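Long-range contacts in tryptophan decarboxylase 1 (Oryza sativa subsp. japonica, PDB 6KHO), which uses pyridoxal 5'-phosphate to decarboxylate tryptophan to tryptamine and 5-hydroxytryptophan to serotonin, steps of serotonin biosynthesis in rice: residues A209-H214 / I234-E239; T272-A277 / T476-R481; H347-S352 / K374-G379; G168-G173 / T339-R344; S109-A114 / M393-V398. All coordinates share one frame; numbering follows the deposited sequence.

How the contacts relate
The five contacts fall into two touching pairs and one separate helix contact. Contacts 1 and 2 have centres 9 Å apart and both reach PLP: H214 and T273 touch each other beside the cofactor. Contacts 3 and 4, 11 Å apart between centres, meet where M376 and Q377 pack on strand 168-172. Contacts 1 and 4 belong to the same seven-stranded mixed sheet, each joining one of its outermost strands to the next, with centres 25 Å apart. Along the chain, contact 5 encloses contacts 1, 3 and 4, whereas contact 2 crosses contacts 4 and 5 and ties the C-terminal sheet to the cofactor domain. Contacts 1, 3 and 5 also touch the second subunit of the homodimer.

Contact 1: A209-H214 / I234-E239; sequences AADQTH and IPTGAE. With PLP (pyridoxal-5'-phosphate), chain C.
D211 turns its carboxylate across the strand end onto T236, and the two side chains lie askew rather than head-on. CG of D211, set between the backbone N and the carbonyl carbon (chi1 61°), holds the carboxylate on the side of the 234-239 loop, and both oxygens have partners in T236. OD1 of D211 takes the hydroxyl OG1 of T236 through its syn lone pair at 3.0 Å, while OD2 of D211 receives T236 N from above the carboxylate plane at 3.2 Å. The folded chain of Q212 brings its NE2 over the same carboxylate, 3.0 Å from D211 OD1, with that oxygen close to the amide plane. A water bridges D211 OD2 and T236 O. An alanine in place of D211 would probably leave T236 N and Q212 NE2 without these acceptors and let the 234-239 loop shift. On the strand itself, A210 CB packs on T236 CG2 at 3.8 Å, and I234 N binds A209 O (2.8 Å), answered by D211 N on I234 O. Four residues beyond A210, H214 has PLP C6 3.6 Å above one ring face. This is the parallel edge of the fold type I sheet, where the loop after strand 205-210 carries H214 to the cofactor.

Contact 2: T272-A277 / T476-R481; sequences TTSSNA and TVVGGR. With PLP (pyridoxal-5'-phosphate), chain C.
The hydroxymethyl group of S274 lies against the side chain of T476, its OG 2.6 Å from T476 OG1 in a short hydroxyl-hydroxyl hydrogen bond that either residue could donate. Both oxygens are anti to their own backbone N (chi1 177° in S274 and -168° in T476), which carries the two hydroxyls out from their backbones until they meet. T476 also brings its methyl alongside, with CG2 3.5 Å from S274 OG. V478, two residues further along the chain, adds a looser apolar flank: its CG2 is 4.0 Å from S274 OG and 4.4 Å from S275 CB. The contact is therefore small and rests mainly on one polar pair.

The 272-277 loop is held compact by its own bonds. T272 and A277 are joined by T272 N to A277 O and by A277 N to T272 OG1, the latter 2.8 Å long, while N276 N binds T272 O. This fold-back presents T273 in the PLP pocket, where its OG1 stands 3.5 Å from O3 of the cofactor, and S274 outward to the strand. R485 strengthens the link by donating to both T273 O and S274 O.

The loop connects strand 262-269 of the large mixed sheet to helix 281-289. Opposite it, T476 and V477 lie on an outermost strand of the four-stranded antiparallel sheet, and a tight turn at G479 and G480 leads back into strand 481-487, whose V483 packs against T476 and V478.

Contact 3: H347-S352 / K374-G379; sequences HRLTGS and KDMQVG
The backbones of T350 and D375 come within 5.3 Å at their CA atoms, close enough for T350 CA to direct its hydrogen at D375 O, 3.5 Å away, with an angle of 150° at the hydrogen. The T350 methyl lies over the same carbonyl, CG2 being 3.4 Å from D375 O. That oxygen is buried here and has no hydrogen-bonding partner in the model. T350 OG1 sits between the backbone N and the carbonyl carbon (chi1 58°); CG2, beside the backbone N, is the branch that meets the loop. M376 bends at chi2 and chi3 to pass next to it, SD 3.8 Å from T350 CG2, and then crosses L349 at about a right angle, CE 4.2 Å from L349 CD2. The helix bearing T350 directly follows strand 339-343. The loop, by contrast, runs on to G379, V380 and G381, which in this fold type I PLP dimer reach the cofactor of the other subunit; K219 of the second subunit donates to Q377 O. Within the loop, K374 NZ forms a salt bridge with D375 OD1 at 2.9 Å, meeting it on the syn side, and also binds T355 O. Q377 NE2 donates to G379 O, arriving from above the carbonyl plane.

Contact 4: G168-G173 / T339-R344; sequences GGVILG and TCLYVR
L341 sits at the apolar centre, its CD2 4.0 Å from V170 CG1 and 4.1 Å from L172 CD1, each pair meeting at a slant. The two strands form an antiparallel ladder at one margin of the seven-stranded mixed sheet of a PLP fold type I domain; strand 339-343 is the member that runs against both its neighbours. L341 lies on the face of V170, L172, T339 and V343, backed by helix 175-194; its CG, anti to the backbone N (chi1 165°), starts the branch whose CD2 meets V170 and L172. On the reverse face, I171 CG1 touches C340 SG at 4.1 Å, beneath helix 133-149. There G169 meets Y342 with CA atoms only 4.3 Å apart, and a CB on G169 would be tight against L341 O and Y342 CD2. Y342 OH, further out, binds L143 O.

Six main-chain hydrogen bonds join the strands in pairs, at G168 with V343, V170 with L341 and L172 with T339; the shortest, L172 N to T339 O, is 2.7 Å. The strand directions differ by 157°. At the polar end, T339 OG1 is hydrogen-bonded to S327 OG and lies 3.3 Å from G173 O, a weak bond at most.

Contact 5: S109-A114 / M393-V398; sequences SAAAIA and MRTYGV
A helix start meets a passing helix here: Y396 on helix 386-420 reaches the first turn of helix 110-122 and binds A111. The two segments run antiparallel, with axes 9.9 Å apart and directions differing by 161°, in the PLP-binding domain, at the dimer interface. The motif on the first helix is an N-cap, in which S109 OG accepts A112 N at 3.3 Å; the same oxygen is hydrogen-bonded to M333 O. Y396 adds to this capping turn from outside. Its OH accepts A111 N at 3.1 Å in a fairly straight bond of 159°. A backbone N-H of the first turn, which has no preceding turn to serve it, is thus satisfied by a phenol oxygen.

Around this bond the ring is closely fitted. A111 CB comes in obliquely, 3.7 Å from Y396 CE2, and T395 flanks the same methyl loosely. A phenylalanine at Y396 would remove the hydroxyl and would probably leave A111 N without its mate, with a small gap beside the helix start. F22 of the second subunit also meets the Y396 ring, at about 60° between the planes, and T395 OG1 is hydrogen-bonded to M391 O in its own helix and to T80 OG1 of the second subunit. S109 OG approaches the Y396 ring at its edge, in its plane, 3.5 Å from CE2.

Contact 1: A209-H214 / I234-E239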
# COMPACT_ATOMS: atom_id res chain seq x y z
N ALA A 209 -16.60 9.96 -16.27
CA ALA A 209 -16.50 8.52 -16.40
C ALA A 209 -17.90 7.96 -16.61
O ALA A 209 -18.89 8.57 -16.22
CB ALA A 209 -15.84 7.90 -15.16
N ALA A 210 -17.97 6.78 -17.23
CA ALA A 210 -19.23 6.07 -17.35
C ALA A 210 -19.78 5.69 -15.98
O ALA A 210 -19.03 5.52 -15.01
CB ALA A 210 -19.05 4.82 -18.22
N ASP A 211 -21.10 5.52 -15.91
CA ASP A 211 -21.68 5.11 -14.64
C ASP A 211 -21.34 3.66 -14.28
O ASP A 211 -21.69 3.23 -13.18
CB ASP A 211 -23.20 5.31 -14.64
CG ASP A 211 -23.92 4.49 -15.71
OD1 ASP A 211 -23.28 3.64 -16.36
OD2 ASP A 211 -25.14 4.72 -15.90
N GLN A 212 -20.70 2.90 -15.17
CA GLN A 212 -20.20 1.57 -14.81
C GLN A 212 -18.81 1.61 -14.18
O GLN A 212 -18.31 0.57 -13.73
CB GLN A 212 -20.17 0.67 -16.05
CG GLN A 212 -21.54 0.43 -16.69
CD GLN A 212 -22.57 -0.04 -15.69
OE1 GLN A 212 -22.45 -1.13 -15.12
NE2 GLN A 212 -23.57 0.79 -15.44
N THR A 213 -18.17 2.78 -14.15
CA THR A 213 -16.84 2.88 -13.58
C THR A 213 -16.87 2.56 -12.10
O THR A 213 -17.82 2.90 -11.39
CB THR A 213 -16.27 4.28 -13.83
OG1 THR A 213 -16.21 4.51 -15.24
CG2 THR A 213 -14.87 4.43 -13.24
N HIS A 214 -15.83 1.87 -11.63
CA HIS A 214 -15.75 1.47 -10.23
C HIS A 214 -15.89 2.68 -9.31
O HIS A 214 -15.37 3.76 -9.60
CB HIS A 214 -14.42 0.77 -9.96
CG HIS A 214 -14.43 -0.10 -8.75
ND1 HIS A 214 -14.28 0.40 -7.47
CD2 HIS A 214 -14.59 -1.44 -8.61
CE1 HIS A 214 -14.33 -0.60 -6.60
NE2 HIS A 214 -14.52 -1.72 -7.27
N ILE A 234 -21.49 9.43 -16.48
CA ILE A 234 -22.24 9.43 -17.74
C ILE A 234 -23.10 8.17 -17.81
O ILE A 234 -22.57 7.06 -17.66
CB ILE A 234 -21.29 9.52 -18.93
CG1 ILE A 234 -20.53 10.85 -18.87
CG2 ILE A 234 -22.05 9.39 -20.25
CD1 ILE A 234 -19.68 11.10 -20.06
N PRO A 235 -24.41 8.31 -18.05
CA PRO A 235 -25.28 7.12 -18.15
C PRO A 235 -24.91 6.24 -19.33
O PRO A 235 -24.51 6.71 -20.39
CB PRO A 235 -26.68 7.72 -18.33
CG PRO A 235 -26.58 9.13 -17.82
CD PRO A 235 -25.18 9.57 -18.13
N THR A 236 -25.06 4.93 -19.13
CA THR A 236 -24.89 3.93 -20.18
C THR A 236 -26.14 3.07 -20.24
O THR A 236 -26.93 3.00 -19.30
CB THR A 236 -23.66 3.04 -19.92
OG1 THR A 236 -23.95 2.14 -18.84
CG2 THR A 236 -22.44 3.88 -19.56
N GLY A 237 -26.32 2.38 -21.36
CA GLY A 237 -27.49 1.55 -21.50
C GLY A 237 -27.20 0.32 -22.33
O GLY A 237 -26.10 0.13 -22.85
N ALA A 238 -28.23 -0.52 -22.45
CA ALA A 238 -28.06 -1.82 -23.11
C ALA A 238 -27.70 -1.68 -24.58
O ALA A 238 -27.20 -2.64 -25.18
CB ALA A 238 -29.35 -2.64 -22.97
N GLU A 239 -27.93 -0.50 -25.16
CA GLU A 239 -27.64 -0.28 -26.57
C GLU A 239 -26.15 -0.38 -26.87
O GLU A 239 -25.78 -0.72 -28.00
CB GLU A 239 -28.20 1.08 -27.00
CG GLU A 239 -27.79 2.23 -26.09
CD GLU A 239 -28.96 2.82 -25.31
OE1 GLU A 239 -29.46 2.17 -24.36
OE2 GLU A 239 -29.39 3.94 -25.67
N1 PLP C . -11.48 -1.11 -11.08
C2 PLP C . -11.85 -2.31 -11.64
C2A PLP C . -12.35 -2.40 -13.05
C3 PLP C . -11.77 -3.48 -10.89
O3 PLP C . -12.14 -4.67 -11.45
C4 PLP C . -11.30 -3.43 -9.58
C4A PLP C . -10.86 -4.70 -8.90
C5 PLP C . -10.93 -2.22 -9.02
C6 PLP C . -11.02 -1.05 -9.78
C5A PLP C . -10.44 -2.23 -7.58
O4P PLP C . -9.82 -1.03 -7.19
P PLP C . -8.74 -1.01 -5.98
O1P PLP C . -9.29 -1.72 -4.77
O2P PLP C . -8.44 0.44 -5.68
O3P PLP C . -7.46 -1.72 -6.36
O HOH W 1 -26.72 2.07 -16.45

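Contact 2: T272-A277 / T476-R481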
# COMPACT_ATOMS: atom_id res chain seq x y z
N THR A 272 -15.59 -3.70 -16.92
CA THR A 272 -16.19 -3.09 -15.74
C THR A 272 -16.51 -4.15 -14.69
O THR A 272 -16.71 -5.32 -14.99
CB THR A 272 -17.47 -2.33 -16.08
OG1 THR A 272 -18.43 -3.26 -16.60
CG2 THR A 272 -17.21 -1.21 -17.10
N THR A 273 -16.61 -3.69 -13.44
CA THR A 273 -16.79 -4.61 -12.32
C THR A 273 -18.15 -5.29 -12.36
O THR A 273 -18.27 -6.49 -12.08
CB THR A 273 -16.63 -3.85 -11.00
OG1 THR A 273 -15.31 -3.29 -10.94
CG2 THR A 273 -16.82 -4.79 -9.82
N SER A 274 -19.20 -4.55 -12.71
CA SER A 274 -20.55 -5.11 -12.66
C SER A 274 -20.74 -6.19 -13.72
O SER A 274 -21.05 -7.34 -13.39
CB SER A 274 -21.59 -4.00 -12.84
OG SER A 274 -22.89 -4.56 -12.85
N SER A 275 -20.56 -5.84 -15.00
CA SER A 275 -20.93 -6.74 -16.08
C SER A 275 -19.85 -6.91 -17.14
O SER A 275 -20.14 -7.44 -18.22
CB SER A 275 -22.24 -6.25 -16.73
OG SER A 275 -22.02 -5.08 -17.50
N ASN A 276 -18.61 -6.50 -16.86
CA ASN A 276 -17.51 -6.59 -17.82
C ASN A 276 -17.84 -5.88 -19.13
O ASN A 276 -17.54 -6.37 -20.22
CB ASN A 276 -17.13 -8.05 -18.10
CG ASN A 276 -16.09 -8.56 -17.12
OD1 ASN A 276 -15.63 -7.83 -16.24
ND2 ASN A 276 -15.72 -9.83 -17.27
N ALA A 277 -18.46 -4.70 -19.02
CA ALA A 277 -18.56 -3.84 -20.18
C ALA A 277 -17.17 -3.32 -20.56
O ALA A 277 -16.25 -3.29 -19.74
CB ALA A 277 -19.52 -2.67 -19.90
N THR A 476 -25.50 -8.03 -8.69
CA THR A 476 -25.33 -6.69 -9.22
C THR A 476 -26.66 -6.27 -9.82
O THR A 476 -27.61 -7.05 -9.87
CB THR A 476 -24.18 -6.64 -10.24
OG1 THR A 476 -23.86 -5.28 -10.54
CG2 THR A 476 -24.56 -7.38 -11.50
N VAL A 477 -26.72 -5.02 -10.27
CA VAL A 477 -27.92 -4.44 -10.88
C VAL A 477 -27.57 -4.00 -12.29
O VAL A 477 -26.71 -3.13 -12.48
CB VAL A 477 -28.46 -3.25 -10.07
CG1 VAL A 477 -29.63 -2.60 -10.81
CG2 VAL A 477 -28.89 -3.69 -8.67
N VAL A 478 -28.23 -4.60 -13.29
CA VAL A 478 -27.96 -4.34 -14.70
C VAL A 478 -29.26 -3.90 -15.35
O VAL A 478 -30.18 -4.71 -15.53
CB VAL A 478 -27.40 -5.58 -15.42
CG1 VAL A 478 -27.18 -5.27 -16.88
CG2 VAL A 478 -26.12 -6.07 -14.74
N GLY A 479 -29.34 -2.62 -15.73
CA GLY A 479 -30.55 -2.09 -16.32
C GLY A 479 -31.75 -2.28 -15.41
O GLY A 479 -32.75 -2.88 -15.81
N GLY A 480 -31.64 -1.80 -14.17
CA GLY A 480 -32.72 -1.87 -13.21
C GLY A 480 -33.11 -3.26 -12.75
O GLY A 480 -34.14 -3.41 -12.08
N ARG A 481 -32.31 -4.27 -13.08
CA ARG A 481 -32.65 -5.66 -12.82
C ARG A 481 -31.68 -6.30 -11.83
O ARG A 481 -30.47 -6.01 -11.86
CB ARG A 481 -32.66 -6.47 -14.12
CG ARG A 481 -33.74 -6.03 -15.08
CD ARG A 481 -34.96 -6.93 -14.96
NE ARG A 481 -35.68 -6.79 -13.69
CZ ARG A 481 -36.38 -5.73 -13.30
NH1 ARG A 481 -36.48 -4.66 -14.08
NH2 ARG A 481 -36.98 -5.73 -12.12
N1 PLP C . -11.48 -1.11 -11.08
C2 PLP C . -11.85 -2.31 -11.64
C2A PLP C . -12.35 -2.40 -13.05
C3 PLP C . -11.77 -3.48 -10.89
O3 PLP C . -12.14 -4.67 -11.45
C4 PLP C . -11.30 -3.43 -9.58
C4A PLP C . -10.86 -4.70 -8.90
C5 PLP C . -10.93 -2.22 -9.02
C6 PLP C . -11.02 -1.05 -9.78
C5A PLP C . -10.44 -2.23 -7.58
O4P PLP C . -9.82 -1.03 -7.19
P PLP C . -8.74 -1.01 -5.98
O1P PLP C . -9.29 -1.72 -4.77
O2P PLP C . -8.44 0.44 -5.68
O3P PLP C . -7.46 -1.72 -6.36

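Contact 3: H347-S352 / K374-G379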
# COMPACT_ATOMS: atom_id res chain seq x y z
N HIS A 347 7.36 12.44 -16.54
CA HIS A 347 7.58 13.80 -16.05
C HIS A 347 6.28 14.46 -15.59
O HIS A 347 6.30 15.27 -14.65
CB HIS A 347 8.26 14.62 -17.16
CG HIS A 347 8.69 15.99 -16.74
ND1 HIS A 347 9.50 16.22 -15.65
CD2 HIS A 347 8.43 17.21 -17.28
CE1 HIS A 347 9.72 17.52 -15.53
NE2 HIS A 347 9.09 18.14 -16.52
N ARG A 348 5.15 14.11 -16.21
CA ARG A 348 3.86 14.66 -15.77
C ARG A 348 3.51 14.20 -14.36
O ARG A 348 2.88 14.94 -13.60
CB ARG A 348 2.74 14.24 -16.74
CG ARG A 348 2.86 14.75 -18.19
CD ARG A 348 2.12 16.07 -18.43
NE ARG A 348 2.06 16.44 -19.85
CZ ARG A 348 1.91 17.69 -20.30
NH1 ARG A 348 1.87 17.94 -21.61
NH2 ARG A 348 1.81 18.70 -19.44
N LEU A 349 3.90 12.97 -13.98
CA LEU A 349 3.63 12.48 -12.63
C LEU A 349 4.67 12.96 -11.63
O LEU A 349 4.32 13.46 -10.56
CB LEU A 349 3.57 10.95 -12.62
CG LEU A 349 2.21 10.28 -12.51
CD1 LEU A 349 1.28 10.82 -13.57
CD2 LEU A 349 2.41 8.78 -12.68
N THR A 350 5.95 12.81 -11.96
CA THR A 350 6.98 13.21 -11.01
C THR A 350 6.91 14.71 -10.73
O THR A 350 7.22 15.14 -9.62
CB THR A 350 8.38 12.82 -11.53
OG1 THR A 350 8.61 13.43 -12.81
CG2 THR A 350 8.49 11.30 -11.68
N GLY A 351 6.43 15.51 -11.69
CA GLY A 351 6.28 16.94 -11.45
C GLY A 351 5.39 17.26 -10.27
O GLY A 351 5.65 18.20 -9.51
N SER A 352 4.32 16.48 -10.09
CA SER A 352 3.43 16.64 -8.94
C SER A 352 3.87 15.86 -7.70
O SER A 352 3.56 16.27 -6.58
CB SER A 352 2.01 16.20 -9.32
OG SER A 352 1.48 17.01 -10.34
N LYS A 374 9.64 6.60 -5.09
CA LYS A 374 8.86 7.50 -4.24
C LYS A 374 8.27 8.66 -5.03
O LYS A 374 7.25 9.23 -4.61
CB LYS A 374 9.73 8.05 -3.11
CG LYS A 374 10.86 8.95 -3.58
CD LYS A 374 11.56 9.57 -2.37
CE LYS A 374 12.60 10.59 -2.78
NZ LYS A 374 11.93 11.83 -3.26
N ASP A 375 8.86 9.02 -6.16
CA ASP A 375 8.38 10.14 -6.96
C ASP A 375 7.29 9.72 -7.94
O ASP A 375 6.85 10.55 -8.74
CB ASP A 375 9.56 10.78 -7.72
CG ASP A 375 10.61 11.39 -6.79
OD1 ASP A 375 10.31 11.74 -5.64
OD2 ASP A 375 11.76 11.53 -7.24
N MET A 376 6.84 8.47 -7.89
CA MET A 376 5.77 7.97 -8.74
C MET A 376 4.59 7.44 -7.93
O MET A 376 3.73 6.75 -8.49
CB MET A 376 6.30 6.86 -9.67
CG MET A 376 7.37 7.33 -10.62
SD MET A 376 6.61 8.01 -12.10
CE MET A 376 5.95 6.53 -12.87
N GLN A 377 4.51 7.75 -6.64
CA GLN A 377 3.49 7.18 -5.75
C GLN A 377 3.16 8.22 -4.69
O GLN A 377 3.80 9.27 -4.61
CB GLN A 377 3.99 5.89 -5.09
CG GLN A 377 5.14 6.14 -4.13
CD GLN A 377 5.70 4.87 -3.47
OE1 GLN A 377 5.55 3.76 -3.99
NE2 GLN A 377 6.34 5.03 -2.32
N VAL A 378 2.20 7.87 -3.83
CA VAL A 378 1.82 8.78 -2.74
C VAL A 378 2.88 8.80 -1.63
O VAL A 378 3.31 9.87 -1.19
CB VAL A 378 0.43 8.38 -2.19
CG1 VAL A 378 0.15 9.08 -0.85
CG2 VAL A 378 -0.64 8.73 -3.24
N GLY A 379 3.31 7.63 -1.17
CA GLY A 379 4.16 7.53 0.01
C GLY A 379 5.65 7.58 -0.30
O GLY A 379 6.08 7.81 -1.43

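Contact 4: G168-G173 / T339-R344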
# COMPACT_ATOMS: atom_id res chain seq x y z
N GLY A 168 6.97 5.22 -18.85
CA GLY A 168 7.46 4.37 -17.79
C GLY A 168 6.31 3.93 -16.91
O GLY A 168 5.14 4.24 -17.18
N GLY A 169 6.65 3.20 -15.86
CA GLY A 169 5.62 2.58 -15.04
C GLY A 169 6.01 2.54 -13.58
O GLY A 169 7.13 2.88 -13.20
N VAL A 170 5.05 2.13 -12.76
CA VAL A 170 5.28 1.93 -11.33
C VAL A 170 4.30 0.87 -10.84
O VAL A 170 3.15 0.81 -11.29
CB VAL A 170 5.12 3.25 -10.54
CG1 VAL A 170 3.70 3.83 -10.70
CG2 VAL A 170 5.46 3.03 -9.05
N ILE A 171 4.76 0.02 -9.93
CA ILE A 171 3.88 -0.91 -9.25
C ILE A 171 3.34 -0.22 -8.00
O ILE A 171 4.12 0.23 -7.15
CB ILE A 171 4.60 -2.21 -8.88
CG1 ILE A 171 5.09 -2.93 -10.15
CG2 ILE A 171 3.68 -3.11 -8.07
CD1 ILE A 171 6.02 -4.14 -9.83
N LEU A 172 2.02 -0.13 -7.90
CA LEU A 172 1.32 0.44 -6.76
C LEU A 172 0.50 -0.66 -6.09
O LEU A 172 0.37 -1.77 -6.60
CB LEU A 172 0.41 1.60 -7.20
CG LEU A 172 1.12 2.72 -7.97
CD1 LEU A 172 0.13 3.72 -8.59
CD2 LEU A 172 2.11 3.44 -7.06
N GLY A 173 -0.06 -0.33 -4.92
CA GLY A 173 -0.90 -1.29 -4.23
C GLY A 173 -2.26 -1.48 -4.88
O GLY A 173 -2.77 -2.60 -4.94
N THR A 339 -0.64 -3.70 -8.42
CA THR A 339 -1.29 -2.99 -9.52
C THR A 339 -0.22 -2.27 -10.31
O THR A 339 0.63 -1.59 -9.72
CB THR A 339 -2.33 -1.97 -9.02
OG1 THR A 339 -3.32 -2.65 -8.24
CG2 THR A 339 -3.01 -1.25 -10.19
N CYS A 340 -0.25 -2.41 -11.63
CA CYS A 340 0.76 -1.82 -12.51
C CYS A 340 0.17 -0.60 -13.21
O CYS A 340 -0.87 -0.71 -13.85
CB CYS A 340 1.25 -2.85 -13.52
SG CYS A 340 2.08 -4.24 -12.68
N LEU A 341 0.85 0.54 -13.10
CA LEU A 341 0.46 1.77 -13.78
C LEU A 341 1.50 2.12 -14.82
O LEU A 341 2.69 2.16 -14.51
CB LEU A 341 0.32 2.92 -12.78
CG LEU A 341 0.27 4.33 -13.40
CD1 LEU A 341 -1.02 4.49 -14.22
CD2 LEU A 341 0.38 5.38 -12.32
N TYR A 342 1.06 2.40 -16.05
CA TYR A 342 1.93 2.83 -17.14
C TYR A 342 1.50 4.22 -17.60
O TYR A 342 0.30 4.49 -17.70
CB TYR A 342 1.86 1.87 -18.33
CG TYR A 342 2.36 0.47 -18.02
CD1 TYR A 342 1.50 -0.50 -17.52
CD2 TYR A 342 3.71 0.13 -18.20
CE1 TYR A 342 1.96 -1.79 -17.23
CE2 TYR A 342 4.18 -1.15 -17.92
CZ TYR A 342 3.30 -2.10 -17.44
OH TYR A 342 3.75 -3.37 -17.15
N VAL A 343 2.47 5.09 -17.87
CA VAL A 343 2.18 6.45 -18.34
C VAL A 343 3.06 6.76 -19.54
O VAL A 343 4.19 6.26 -19.65
CB VAL A 343 2.38 7.51 -17.22
CG1 VAL A 343 1.50 7.19 -16.00
CG2 VAL A 343 3.83 7.59 -16.80
N ARG A 344 2.56 7.60 -20.44
CA ARG A 344 3.36 7.97 -21.60
C ARG A 344 4.39 9.05 -21.28
O ARG A 344 5.38 9.18 -22.00
CB ARG A 344 2.47 8.41 -22.75
CG ARG A 344 2.04 7.20 -23.59
CD ARG A 344 1.01 7.57 -24.63
NE ARG A 344 1.46 8.68 -25.46
CZ ARG A 344 0.65 9.56 -26.02
NH1 ARG A 344 -0.66 9.48 -25.84
NH2 ARG A 344 1.15 10.54 -26.77

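Contact 5: S109-A114 / M393-V398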
# COMPACT_ATOMS: atom_id res chain seq x y z
N SER A 109 -0.35 -18.07 -7.07
CA SER A 109 0.56 -19.09 -7.56
C SER A 109 1.68 -19.29 -6.55
O SER A 109 2.01 -18.39 -5.78
CB SER A 109 1.14 -18.73 -8.93
OG SER A 109 1.98 -17.58 -8.86
N ALA A 110 2.26 -20.50 -6.57
CA ALA A 110 3.36 -20.80 -5.66
C ALA A 110 4.54 -19.85 -5.88
O ALA A 110 5.18 -19.41 -4.92
CB ALA A 110 3.80 -22.25 -5.83
N ALA A 111 4.82 -19.50 -7.15
CA ALA A 111 5.93 -18.58 -7.43
C ALA A 111 5.69 -17.21 -6.80
O ALA A 111 6.62 -16.59 -6.28
CB ALA A 111 6.14 -18.44 -8.93
N ALA A 112 4.45 -16.72 -6.86
CA ALA A 112 4.17 -15.38 -6.33
C ALA A 112 4.24 -15.36 -4.81
O ALA A 112 4.78 -14.42 -4.23
CB ALA A 112 2.79 -14.90 -6.79
N ILE A 113 3.70 -16.39 -4.16
CA ILE A 113 3.79 -16.49 -2.70
C ILE A 113 5.25 -16.61 -2.27
O ILE A 113 5.68 -15.96 -1.31
CB ILE A 113 2.96 -17.68 -2.19
CG1 ILE A 113 1.47 -17.46 -2.51
CG2 ILE A 113 3.15 -17.83 -0.69
CD1 ILE A 113 0.65 -18.75 -2.47
N ALA A 114 6.03 -17.43 -2.99
CA ALA A 114 7.46 -17.55 -2.71
C ALA A 114 8.16 -16.20 -2.83
O ALA A 114 8.94 -15.80 -1.95
CB ALA A 114 8.10 -18.57 -3.66
N MET A 393 6.41 -14.48 -13.94
CA MET A 393 6.73 -14.52 -15.36
C MET A 393 7.95 -15.40 -15.64
O MET A 393 7.96 -16.16 -16.62
CB MET A 393 6.97 -13.11 -15.90
CG MET A 393 5.69 -12.29 -16.13
SD MET A 393 5.99 -10.59 -16.70
CE MET A 393 6.88 -9.89 -15.29
N ARG A 394 8.99 -15.30 -14.80
CA ARG A 394 10.22 -16.06 -15.04
C ARG A 394 10.00 -17.56 -14.88
O ARG A 394 10.58 -18.36 -15.62
CB ARG A 394 11.33 -15.58 -14.10
CG ARG A 394 12.69 -16.33 -14.25
CD ARG A 394 13.19 -16.14 -15.69
NE ARG A 394 14.55 -16.61 -15.94
CZ ARG A 394 14.85 -17.60 -16.78
NH1 ARG A 394 13.86 -18.25 -17.38
NH2 ARG A 394 16.11 -17.96 -16.98
N THR A 395 9.18 -17.97 -13.91
CA THR A 395 9.03 -19.40 -13.66
C THR A 395 8.04 -20.04 -14.63
O THR A 395 8.30 -21.12 -15.17
CB THR A 395 8.60 -19.64 -12.20
OG1 THR A 395 9.49 -18.96 -11.31
CG2 THR A 395 8.61 -21.14 -11.86
N TYR A 396 6.90 -19.39 -14.87
CA TYR A 396 5.83 -20.00 -15.67
C TYR A 396 5.93 -19.68 -17.16
O TYR A 396 5.61 -20.55 -17.99
CB TYR A 396 4.46 -19.56 -15.14
CG TYR A 396 4.28 -19.92 -13.68
CD1 TYR A 396 4.66 -21.17 -13.20
CD2 TYR A 396 3.76 -18.99 -12.78
CE1 TYR A 396 4.51 -21.50 -11.86
CE2 TYR A 396 3.60 -19.32 -11.43
CZ TYR A 396 3.97 -20.57 -10.99
OH TYR A 396 3.81 -20.89 -9.67
N GLY A 397 6.37 -18.48 -17.53
CA GLY A 397 6.51 -18.12 -18.93
C GLY A 397 5.21 -17.67 -19.57
O GLY A 397 4.11 -17.88 -19.05
N VAL A 398 5.34 -17.04 -20.75
CA VAL A 398 4.19 -16.40 -21.40
C VAL A 398 3.14 -17.44 -21.80
O VAL A 398 1.94 -17.24 -21.58
CB VAL A 398 4.65 -15.58 -22.62
CG1 VAL A 398 3.42 -14.90 -23.28
CG2 VAL A 398 5.69 -14.52 -22.22